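Local structure of terminal oxygenase component of carbazole 1,9a-dioxygenase (3GCF) at residues R78-S83 against C96-W101; T53-K58 against F289-S294; N33-A38 against F140-D145; E26-F31 against Q174-L179. The protein probably catalyses the angular dioxygenation of carbazole at a nonheme iron, using electrons that enter through its Rieske [2Fe-2S] cluster. All blocks are in the same frame, centred on the assembly; numbering follows the deposited sequence.

Contact 1. Residues R78-S83 against C96-W101; sequences RGVPFS and CWYHGW. With FES (Fe2/s2 (inorganic) cluster), chain Q.
Val80 and Cys96 meet beside an inorganic [2Fe-2S] cluster whose two irons have unlike protein ligands: Cys96 SG binds FE1 at 2.3 Å, whereas His99 ND1 binds FE2 at 2.1 Å. Val80 CG2 sits 3.7 Å from Cys96 SG and also approaches sulfide S2, so a methyl group lies against this part of the cluster. The same SG accepts a long but straight hydrogen bond from Tyr98 N at 3.6 Å. Cys75 completes the thiolate pair and His77 the imidazole pair, the Cys-X-His and Cys-X-X-His signature of a Rieske centre carried on two loops. Farther from the metal, Trp97 NE1 donates to Pro81 O at 3.0 Å, almost straight (165°), with the oxygen in the indole plane. Trp97 CG lies between backbone N and carbonyl carbon (chi1 55°), which turns the indole toward 78-83 and brings CZ2 to 3.6 Å from Val80 CB. Phe82 offers its ring edge, CE1 being 3.8 Å from Cys96 CB. Arg78 CD passes His99 CE1 at 4.0 Å, and its guanidinium continues to a salt bridge with Glu182 of the second subunit. His99 NE2 is hydrogen-bonded to Asp186 of that subunit, probably on the electron route to its mononuclear iron, as in related Rieske oxygenases.

Contact 2. Residues T53-K58 against F289-S294; sequences TMLGEK and FYVPIS
Leu55 N donates to Pro292 O at 2.7 Å (163°), and next to it Gly56 N reaches Ile293 O at 3.1 Å with a more bent N-H (139°). In both bonds the donor stands above the carbonyl plane, 43° out of it. Apolar groups close in around this pair. Thr53 CG2, anti to its backbone N, lies 3.5 Å from Ile293 O and 3.9 Å from Ile293 CG2, the two side chains crossing at about a right angle. Leu55 starts away from 289-294, but its end turns back, with CD1 3.8 Å from Val291 CG1, while the leucine and the Pro292 ring lie side by side. A water lies 2.8 Å from Thr53 O and 3.2 Å from Pro292 O. What presents the two N-H groups is a two-residue beta hairpin: a type I' turn from Met54 to Glu57, with Leu55 and Gly56 at its corners, both at positive phi. Met54 and Glu57 close it with backbone bonds in both directions, Glu57 N to Met54 O measuring 2.8 Å. The hairpin belongs to the Rieske domain, and its tip docks on Pro292 and Ile293, at strand 285-292 of the catalytic domain's antiparallel sheet. Behind the tip, Met54 packs on Val141, Ile143, His36 and Ala38. Glu57 is held by a salt bridge to Arg381 and a hydrogen bond from Tyr130.

Contact 3. Residues N33-A38 against F140-D145; sequences NHWHPA and FVFIGD
Phe142 turns the edge of its ring onto one face of the Trp35 indole, an edge-to-face pair with planes at 69° and Phe142 CD1 3.6 Å from Trp35 NE1. Phe142 CB stands over the six-membered ring in a CH-pi contact, 3.8 Å from that ring's centroid. At the indole rim, near its plane, Trp35 CZ3 comes to 3.8 Å from Phe140 O. Trp35 NE1 donates to His149 O. Phe142 CG is anti to its backbone N (chi1 -167°), which carries the ring toward 33-34, with CZ 3.5 Å from Asn33 C. An alanine at Trp35 would probably leave the edge of Phe142 without its aromatic face and His149 O without its donor. The backbones pair as antiparallel strands, 34-40 at the border of the six-stranded Rieske-domain sheet and 138-143 next to it. His36 and Val141 form a hydrogen-bonded pair, with Val141 N to His36 O at 2.9 Å and His36 N to Val141 O at 3.0 Å. Proline, lacking an N-H, sits at a non-hydrogen-bonded position, where Pro37 CB packs 3.9 Å from Phe140 CE1. At the other end Asn33 and His34 both face Ile143 in a G1 beta bulge. Val141, on the same side of the sheet as His36, touches Ala38 CB with CG2 at 3.6 Å.

Contact 4. Residues E26-F31 against Q174-L179; sequences EATLGF and QSNWRL
The N-terminus of helix 177-184, N-capped by Asn176, is docked by Trp177 into the type I turn that runs from Ala27 to Gly30 just after helix 22-26. This helix leads along the chain toward His189, a ligand of the mononuclear iron. Trp177 NE1 donates to Ala27 O at 3.0 Å, the oxygen lying in the indole plane; Gly30 N grips the same oxygen to close the turn. Gly30 CA rests on one face of the indole and Arg178 CG on the opposite face. Trp177 CG falls between its backbone N and carbonyl carbon (chi1 69°), which points the ring into this slot and takes CH2 to 3.7 Å from Phe31 CD2. An alanine at Trp177 would probably open a gap between Gly30 and Arg178 and leave Ala27 O without its second donor. Asn176 uses both ends of its amide. ND2 gives a hydrogen bond to Thr28 O at 2.9 Å, on a lone pair in the carbonyl plane, and a further one to Glu295 O. OD1 takes the capping bond from Arg178 N at 3.0 Å and another from Arg178 NE at 2.7 Å, the two donors coming from opposite faces of the plane of the Asn176 amide. Held in this way, the guanidinium lays one face against Thr28 CA, while NH1 hydrogen-bonds to Tyr24 O and Leu25 O. At its edge a water lies 3.1 Å from Thr28 OG1 and accepts from Arg178 NH2 at 3.3 Å.

Contacts 3 and 4 are largely buried within one subunit, and contact 2, less enclosed, lies between them, its centre about 10 Å and 9 Å from theirs. Contact 1 is also buried, but partly by a second subunit, and its centre is about 30 Å from that of contact 4; it touches contact 2 where Pro81 packs on Lys58. Contacts 2 and 3 hold the same Rieske-domain sheet, and Phe289 packs on Pro37 between them. Contact 4 abuts contact 2 where Trp177 meets Pro292, and joins contact 3 through a probable hydrogen bond from His36 NE2 to Phe31 O. The chemistry differs accordingly: metal ligation in 1, turn N-H groups in 2, strand pairing with aromatics in 3, helix capping in 4.

Contact 1. Residues R78-S83 against C96-W101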
# COMPACT_ATOMS: atom_id res chain seq x y z
N ARG A 78 -17.00 -17.71 11.50
CA ARG A 78 -15.60 -17.44 11.20
C ARG A 78 -15.36 -16.00 10.75
O ARG A 78 -14.42 -15.71 10.00
CB ARG A 78 -15.08 -18.43 10.15
CG ARG A 78 -15.19 -19.89 10.59
CD ARG A 78 -14.43 -20.81 9.64
NE ARG A 78 -13.01 -20.50 9.65
CZ ARG A 78 -12.05 -21.36 10.00
NH1 ARG A 78 -12.36 -22.59 10.37
NH2 ARG A 78 -10.79 -20.96 9.99
N GLY A 79 -16.22 -15.10 11.20
CA GLY A 79 -16.08 -13.68 10.92
C GLY A 79 -16.16 -13.12 9.51
O GLY A 79 -15.85 -11.94 9.32
N VAL A 80 -16.56 -13.91 8.52
CA VAL A 80 -16.63 -13.37 7.17
C VAL A 80 -17.79 -12.39 6.99
O VAL A 80 -18.81 -12.47 7.68
CB VAL A 80 -16.79 -14.48 6.10
CG1 VAL A 80 -15.63 -15.47 6.19
CG2 VAL A 80 -18.13 -15.19 6.26
N PRO A 81 -17.63 -11.41 6.09
CA PRO A 81 -18.71 -10.45 5.86
C PRO A 81 -19.73 -11.07 4.92
O PRO A 81 -19.36 -11.73 3.94
CB PRO A 81 -17.99 -9.25 5.23
CG PRO A 81 -16.79 -9.88 4.56
CD PRO A 81 -16.34 -10.91 5.56
N PHE A 82 -21.01 -10.88 5.21
CA PHE A 82 -22.07 -11.43 4.38
C PHE A 82 -22.03 -10.75 3.01
O PHE A 82 -22.38 -11.36 1.99
CB PHE A 82 -23.45 -11.18 5.00
CG PHE A 82 -23.59 -11.66 6.41
CD1 PHE A 82 -23.38 -13.00 6.74
CD2 PHE A 82 -23.94 -10.77 7.42
CE1 PHE A 82 -23.52 -13.45 8.05
CE2 PHE A 82 -24.08 -11.21 8.74
CZ PHE A 82 -23.87 -12.55 9.05
N SER A 83 -21.61 -9.49 3.01
CA SER A 83 -21.56 -8.70 1.78
C SER A 83 -20.72 -9.32 0.66
O SER A 83 -20.87 -8.95 -0.50
CB SER A 83 -21.11 -7.26 2.07
OG SER A 83 -19.89 -7.22 2.78
N CYS A 96 -25.51 -16.73 5.84
CA CYS A 96 -24.10 -16.61 5.49
C CYS A 96 -23.82 -17.52 4.30
O CYS A 96 -24.31 -18.65 4.24
CB CYS A 96 -23.22 -17.01 6.67
SG CYS A 96 -21.44 -16.78 6.41
N TRP A 97 -23.04 -17.02 3.35
CA TRP A 97 -22.68 -17.75 2.15
C TRP A 97 -21.69 -18.90 2.40
O TRP A 97 -21.51 -19.76 1.54
CB TRP A 97 -22.04 -16.81 1.13
CG TRP A 97 -20.86 -16.04 1.70
CD1 TRP A 97 -20.88 -14.80 2.27
CD2 TRP A 97 -19.50 -16.50 1.79
NE1 TRP A 97 -19.62 -14.46 2.72
CE2 TRP A 97 -18.76 -15.48 2.44
CE3 TRP A 97 -18.83 -17.67 1.40
CZ2 TRP A 97 -17.38 -15.60 2.71
CZ3 TRP A 97 -17.47 -17.79 1.66
CH2 TRP A 97 -16.76 -16.76 2.31
N TYR A 98 -21.04 -18.90 3.55
CA TYR A 98 -20.02 -19.92 3.83
C TYR A 98 -20.53 -21.27 4.35
O TYR A 98 -20.33 -22.29 3.69
CB TYR A 98 -18.97 -19.34 4.78
CG TYR A 98 -17.58 -19.93 4.62
CD1 TYR A 98 -17.25 -20.73 3.52
CD2 TYR A 98 -16.60 -19.71 5.59
CE1 TYR A 98 -15.98 -21.30 3.40
CE2 TYR A 98 -15.33 -20.28 5.47
CZ TYR A 98 -15.03 -21.07 4.38
OH TYR A 98 -13.78 -21.64 4.27
N HIS A 99 -21.18 -21.29 5.51
CA HIS A 99 -21.71 -22.54 6.06
C HIS A 99 -23.22 -22.47 6.31
O HIS A 99 -23.79 -23.31 7.00
CB HIS A 99 -21.02 -22.92 7.39
CG HIS A 99 -19.53 -22.94 7.32
ND1 HIS A 99 -18.76 -21.82 7.51
CD2 HIS A 99 -18.66 -23.96 7.09
CE1 HIS A 99 -17.48 -22.14 7.40
NE2 HIS A 99 -17.40 -23.43 7.15
N GLY A 100 -23.86 -21.43 5.77
CA GLY A 100 -25.30 -21.30 5.93
C GLY A 100 -25.86 -20.82 7.27
O GLY A 100 -27.07 -20.93 7.49
N TRP A 101 -25.03 -20.31 8.17
CA TRP A 101 -25.58 -19.82 9.43
C TRP A 101 -26.58 -18.72 9.06
O TRP A 101 -26.26 -17.82 8.28
CB TRP A 101 -24.47 -19.27 10.33
CG TRP A 101 -23.68 -20.35 11.02
CD1 TRP A 101 -23.41 -21.61 10.55
CD2 TRP A 101 -23.00 -20.24 12.28
NE1 TRP A 101 -22.60 -22.28 11.44
CE2 TRP A 101 -22.34 -21.47 12.51
CE3 TRP A 101 -22.89 -19.22 13.24
CZ2 TRP A 101 -21.57 -21.71 13.66
CZ3 TRP A 101 -22.13 -19.46 14.38
CH2 TRP A 101 -21.48 -20.69 14.58
FE1 FES Q . -20.60 -17.81 8.23
FE2 FES Q . -19.40 -20.19 8.67
S1 FES Q . -21.56 -19.82 8.45
S2 FES Q . -18.42 -18.11 8.48

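Contact 2. Residues T53-K58 against F289-S294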
# COMPACT_ATOMS: atom_id res chain seq x y z
N THR A 53 -19.82 1.06 5.95
CA THR A 53 -18.88 1.01 7.05
C THR A 53 -19.08 2.32 7.79
O THR A 53 -18.93 3.40 7.20
CB THR A 53 -17.42 0.90 6.56
OG1 THR A 53 -17.27 -0.31 5.81
CG2 THR A 53 -16.46 0.85 7.74
N MET A 54 -19.43 2.23 9.06
CA MET A 54 -19.68 3.43 9.85
C MET A 54 -18.90 3.39 11.15
O MET A 54 -19.01 2.43 11.92
CB MET A 54 -21.17 3.55 10.15
CG MET A 54 -22.04 3.66 8.90
SD MET A 54 -23.80 3.52 9.27
CE MET A 54 -24.07 5.06 10.17
N LEU A 55 -18.12 4.44 11.40
CA LEU A 55 -17.34 4.53 12.62
C LEU A 55 -16.58 3.24 12.90
O LEU A 55 -16.56 2.74 14.03
CB LEU A 55 -18.24 4.89 13.80
CG LEU A 55 -18.84 6.30 13.82
CD1 LEU A 55 -19.97 6.43 12.80
CD2 LEU A 55 -19.37 6.61 15.21
N GLY A 56 -15.94 2.70 11.86
CA GLY A 56 -15.17 1.47 11.98
C GLY A 56 -15.96 0.18 11.91
O GLY A 56 -15.38 -0.90 11.81
N GLU A 57 -17.29 0.26 11.97
CA GLU A 57 -18.12 -0.94 11.93
C GLU A 57 -18.69 -1.24 10.55
O GLU A 57 -19.25 -0.37 9.89
CB GLU A 57 -19.29 -0.81 12.92
CG GLU A 57 -18.87 -0.70 14.37
CD GLU A 57 -20.06 -0.71 15.31
OE1 GLU A 57 -20.72 -1.76 15.41
OE2 GLU A 57 -20.34 0.33 15.94
N LYS A 58 -18.54 -2.49 10.12
CA LYS A 58 -19.08 -2.91 8.83
C LYS A 58 -20.54 -3.29 9.08
O LYS A 58 -20.84 -4.15 9.91
CB LYS A 58 -18.29 -4.10 8.27
CG LYS A 58 -16.87 -3.74 7.84
CD LYS A 58 -16.10 -4.96 7.34
CE LYS A 58 -16.68 -5.51 6.04
NZ LYS A 58 -16.49 -4.58 4.88
N PHE A 289 -23.25 15.78 5.92
CA PHE A 289 -22.87 14.86 6.98
C PHE A 289 -21.48 14.35 6.63
O PHE A 289 -21.13 14.26 5.45
CB PHE A 289 -23.84 13.67 7.07
CG PHE A 289 -25.27 14.06 7.34
CD1 PHE A 289 -26.05 14.63 6.35
CD2 PHE A 289 -25.84 13.83 8.59
CE1 PHE A 289 -27.39 14.95 6.59
CE2 PHE A 289 -27.17 14.14 8.84
CZ PHE A 289 -27.95 14.70 7.84
N TYR A 290 -20.69 14.03 7.64
CA TYR A 290 -19.34 13.55 7.42
C TYR A 290 -19.12 12.35 8.33
O TYR A 290 -18.39 12.42 9.31
CB TYR A 290 -18.33 14.66 7.73
CG TYR A 290 -18.76 16.04 7.22
CD1 TYR A 290 -19.65 16.82 7.96
CD2 TYR A 290 -18.28 16.55 6.01
CE1 TYR A 290 -20.05 18.09 7.51
CE2 TYR A 290 -18.68 17.81 5.55
CZ TYR A 290 -19.56 18.57 6.31
OH TYR A 290 -19.94 19.83 5.87
N VAL A 291 -19.78 11.25 8.01
CA VAL A 291 -19.72 10.04 8.82
C VAL A 291 -18.40 9.31 8.68
O VAL A 291 -18.00 8.92 7.59
CB VAL A 291 -20.88 9.09 8.45
CG1 VAL A 291 -20.99 7.96 9.49
CG2 VAL A 291 -22.19 9.87 8.37
N PRO A 292 -17.70 9.11 9.80
CA PRO A 292 -16.41 8.41 9.76
C PRO A 292 -16.57 6.99 9.19
O PRO A 292 -17.53 6.29 9.50
CB PRO A 292 -15.98 8.37 11.23
CG PRO A 292 -16.73 9.51 11.86
CD PRO A 292 -18.07 9.44 11.19
N ILE A 293 -15.63 6.60 8.34
CA ILE A 293 -15.62 5.26 7.77
C ILE A 293 -14.52 4.56 8.56
O ILE A 293 -14.74 3.51 9.16
CB ILE A 293 -15.27 5.28 6.28
CG1 ILE A 293 -16.44 5.85 5.48
CG2 ILE A 293 -14.92 3.87 5.80
CD1 ILE A 293 -16.14 6.10 4.02
N SER A 294 -13.35 5.17 8.57
CA SER A 294 -12.20 4.67 9.30
C SER A 294 -11.54 5.89 9.94
O SER A 294 -12.13 6.97 9.99
CB SER A 294 -11.22 3.97 8.36
OG SER A 294 -10.67 4.89 7.43
O HOH W 1 -19.62 6.09 7.06

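Contact 3. Residues N33-A38 against F140-D145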
# COMPACT_ATOMS: atom_id res chain seq x y z
N ASN A 33 -23.09 6.80 19.89
CA ASN A 33 -24.25 7.01 20.74
C ASN A 33 -24.98 8.20 20.12
O ASN A 33 -25.52 9.07 20.81
CB ASN A 33 -23.85 7.29 22.19
CG ASN A 33 -23.51 6.01 22.95
OD1 ASN A 33 -24.11 4.95 22.71
ND2 ASN A 33 -22.56 6.09 23.86
N HIS A 34 -24.98 8.22 18.79
CA HIS A 34 -25.63 9.24 17.98
C HIS A 34 -26.14 8.56 16.72
O HIS A 34 -25.64 7.51 16.32
CB HIS A 34 -24.63 10.33 17.54
CG HIS A 34 -24.27 11.31 18.61
ND1 HIS A 34 -25.12 12.33 18.99
CD2 HIS A 34 -23.16 11.45 19.36
CE1 HIS A 34 -24.54 13.06 19.93
NE2 HIS A 34 -23.35 12.54 20.18
N TRP A 35 -27.14 9.17 16.09
CA TRP A 35 -27.66 8.65 14.84
C TRP A 35 -26.73 9.20 13.75
O TRP A 35 -26.23 10.32 13.86
CB TRP A 35 -29.07 9.17 14.57
CG TRP A 35 -30.14 8.57 15.43
CD1 TRP A 35 -30.64 9.08 16.59
CD2 TRP A 35 -30.86 7.36 15.18
NE1 TRP A 35 -31.64 8.26 17.07
CE2 TRP A 35 -31.79 7.20 16.23
CE3 TRP A 35 -30.80 6.39 14.16
CZ2 TRP A 35 -32.67 6.11 16.29
CZ3 TRP A 35 -31.68 5.30 14.22
CH2 TRP A 35 -32.60 5.17 15.28
N HIS A 36 -26.50 8.40 12.71
CA HIS A 36 -25.65 8.79 11.58
C HIS A 36 -26.28 8.24 10.31
O HIS A 36 -26.81 7.13 10.31
CB HIS A 36 -24.24 8.21 11.72
CG HIS A 36 -23.41 8.84 12.79
ND1 HIS A 36 -22.84 10.09 12.65
CD2 HIS A 36 -23.04 8.40 14.02
CE1 HIS A 36 -22.16 10.38 13.74
NE2 HIS A 36 -22.26 9.37 14.59
N PRO A 37 -26.24 9.00 9.21
CA PRO A 37 -26.82 8.49 7.96
C PRO A 37 -25.95 7.37 7.40
O PRO A 37 -24.72 7.41 7.52
CB PRO A 37 -26.85 9.72 7.06
CG PRO A 37 -25.66 10.52 7.54
CD PRO A 37 -25.79 10.39 9.04
N ALA A 38 -26.57 6.37 6.79
CA ALA A 38 -25.84 5.25 6.21
C ALA A 38 -26.01 5.20 4.70
O ALA A 38 -25.09 4.85 3.97
CB ALA A 38 -26.33 3.93 6.83
N PHE A 140 -31.00 6.32 8.53
CA PHE A 140 -30.15 6.62 9.68
C PHE A 140 -29.98 5.35 10.51
O PHE A 140 -30.90 4.54 10.63
CB PHE A 140 -30.78 7.72 10.54
CG PHE A 140 -30.81 9.07 9.88
CD1 PHE A 140 -29.69 9.89 9.90
CD2 PHE A 140 -31.95 9.50 9.21
CE1 PHE A 140 -29.70 11.13 9.25
CE2 PHE A 140 -31.97 10.74 8.56
CZ PHE A 140 -30.84 11.56 8.58
N VAL A 141 -28.79 5.19 11.07
CA VAL A 141 -28.47 4.03 11.90
C VAL A 141 -27.90 4.54 13.22
O VAL A 141 -27.09 5.47 13.24
CB VAL A 141 -27.40 3.15 11.22
CG1 VAL A 141 -27.06 1.97 12.12
CG2 VAL A 141 -27.90 2.66 9.87
N PHE A 142 -28.33 3.95 14.33
CA PHE A 142 -27.84 4.38 15.63
C PHE A 142 -26.60 3.56 16.00
O PHE A 142 -26.68 2.35 16.18
CB PHE A 142 -28.91 4.21 16.70
CG PHE A 142 -28.58 4.90 17.99
CD1 PHE A 142 -28.77 6.28 18.12
CD2 PHE A 142 -28.04 4.19 19.06
CE1 PHE A 142 -28.41 6.94 19.30
CE2 PHE A 142 -27.69 4.84 20.24
CZ PHE A 142 -27.87 6.22 20.36
N ILE A 143 -25.46 4.24 16.09
CA ILE A 143 -24.20 3.59 16.44
C ILE A 143 -23.86 3.88 17.90
O ILE A 143 -23.85 5.03 18.32
CB ILE A 143 -23.04 4.12 15.56
CG1 ILE A 143 -23.42 4.07 14.08
CG2 ILE A 143 -21.78 3.31 15.82
CD1 ILE A 143 -23.63 2.67 13.54
N GLY A 144 -23.57 2.83 18.66
CA GLY A 144 -23.24 3.01 20.06
C GLY A 144 -23.86 1.93 20.93
O GLY A 144 -24.68 1.15 20.45
N ASP A 145 -23.48 1.90 22.21
CA ASP A 145 -24.01 0.89 23.13
C ASP A 145 -25.28 1.31 23.85
O ASP A 145 -26.03 0.46 24.32
CB ASP A 145 -22.95 0.54 24.18
CG ASP A 145 -21.68 -0.02 23.56
OD1 ASP A 145 -21.77 -1.00 22.78
OD2 ASP A 145 -20.59 0.52 23.87

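Contact 4. Residues E26-F31 against Q174-L179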
# COMPACT_ATOMS: atom_id res chain seq x y z
N GLU A 26 -9.80 13.10 20.61
CA GLU A 26 -9.81 11.66 20.84
C GLU A 26 -10.77 10.93 19.91
O GLU A 26 -10.55 9.77 19.58
CB GLU A 26 -10.21 11.37 22.29
CG GLU A 26 -9.17 11.72 23.32
CD GLU A 26 -9.75 11.79 24.73
OE1 GLU A 26 -10.56 10.91 25.08
OE2 GLU A 26 -9.38 12.72 25.48
N ALA A 27 -11.83 11.62 19.49
CA ALA A 27 -12.85 11.04 18.63
C ALA A 27 -12.40 10.86 17.18
O ALA A 27 -13.09 11.26 16.25
CB ALA A 27 -14.12 11.89 18.69
N THR A 28 -11.23 10.26 17.01
CA THR A 28 -10.68 10.03 15.69
C THR A 28 -11.65 9.26 14.81
O THR A 28 -11.74 9.49 13.61
CB THR A 28 -9.38 9.20 15.79
OG1 THR A 28 -8.48 9.84 16.71
CG2 THR A 28 -8.72 9.09 14.44
N LEU A 29 -12.39 8.34 15.42
CA LEU A 29 -13.33 7.51 14.68
C LEU A 29 -14.78 7.98 14.85
O LEU A 29 -15.72 7.23 14.56
CB LEU A 29 -13.16 6.05 15.14
CG LEU A 29 -13.45 4.88 14.19
CD1 LEU A 29 -12.85 5.14 12.83
CD2 LEU A 29 -12.88 3.60 14.80
N GLY A 30 -14.95 9.21 15.32
CA GLY A 30 -16.28 9.78 15.47
C GLY A 30 -16.91 9.73 16.85
O GLY A 30 -16.37 9.16 17.79
N PHE A 31 -18.08 10.37 16.96
CA PHE A 31 -18.83 10.38 18.21
C PHE A 31 -19.94 9.36 18.07
O PHE A 31 -20.80 9.48 17.20
CB PHE A 31 -19.45 11.76 18.46
CG PHE A 31 -18.47 12.80 18.93
CD1 PHE A 31 -17.83 12.66 20.16
CD2 PHE A 31 -18.18 13.91 18.15
CE1 PHE A 31 -16.91 13.62 20.60
CE2 PHE A 31 -17.26 14.87 18.59
CZ PHE A 31 -16.63 14.72 19.82
N GLN A 174 -11.21 10.71 1.24
CA GLN A 174 -10.02 10.19 1.91
C GLN A 174 -9.40 11.14 2.94
O GLN A 174 -8.28 11.61 2.76
CB GLN A 174 -8.96 9.81 0.87
CG GLN A 174 -9.43 8.87 -0.24
CD GLN A 174 -9.94 7.52 0.27
OE1 GLN A 174 -9.31 6.89 1.11
NE2 GLN A 174 -11.09 7.09 -0.24
N SER A 175 -10.14 11.43 4.00
CA SER A 175 -9.62 12.27 5.07
C SER A 175 -10.42 11.95 6.31
O SER A 175 -11.52 11.40 6.22
CB SER A 175 -9.78 13.77 4.75
OG SER A 175 -10.99 14.31 5.28
N ASN A 176 -9.86 12.28 7.47
CA ASN A 176 -10.56 12.06 8.72
C ASN A 176 -11.85 12.87 8.61
O ASN A 176 -11.88 13.89 7.92
CB ASN A 176 -9.72 12.58 9.89
CG ASN A 176 -10.39 12.38 11.22
OD1 ASN A 176 -10.90 13.33 11.82
ND2 ASN A 176 -10.40 11.14 11.71
N TRP A 177 -12.90 12.43 9.29
CA TRP A 177 -14.19 13.10 9.24
C TRP A 177 -14.16 14.53 9.77
O TRP A 177 -14.88 15.40 9.28
CB TRP A 177 -15.24 12.31 10.02
CG TRP A 177 -15.01 12.31 11.51
CD1 TRP A 177 -14.10 11.58 12.20
CD2 TRP A 177 -15.70 13.11 12.48
NE1 TRP A 177 -14.17 11.86 13.54
CE2 TRP A 177 -15.15 12.80 13.74
CE3 TRP A 177 -16.74 14.06 12.41
CZ2 TRP A 177 -15.59 13.41 14.93
CZ3 TRP A 177 -17.18 14.66 13.59
CH2 TRP A 177 -16.61 14.33 14.83
N ARG A 178 -13.33 14.79 10.78
CA ARG A 178 -13.26 16.12 11.35
C ARG A 178 -12.77 17.15 10.33
O ARG A 178 -13.16 18.32 10.39
CB ARG A 178 -12.37 16.11 12.60
CG ARG A 178 -12.98 15.28 13.74
CD ARG A 178 -11.98 14.96 14.83
NE ARG A 178 -10.82 14.25 14.31
CZ ARG A 178 -9.84 13.75 15.05
NH1 ARG A 178 -9.86 13.89 16.37
NH2 ARG A 178 -8.82 13.13 14.46
N LEU A 179 -11.93 16.73 9.39
CA LEU A 179 -11.45 17.65 8.37
C LEU A 179 -12.61 17.97 7.42
O LEU A 179 -12.62 19.02 6.78
CB LEU A 179 -10.28 17.03 7.59
CG LEU A 179 -9.04 16.70 8.42
CD1 LEU A 179 -7.93 16.15 7.53
CD2 LEU A 179 -8.57 17.96 9.14
O HOH W 2 -6.25 11.81 15.99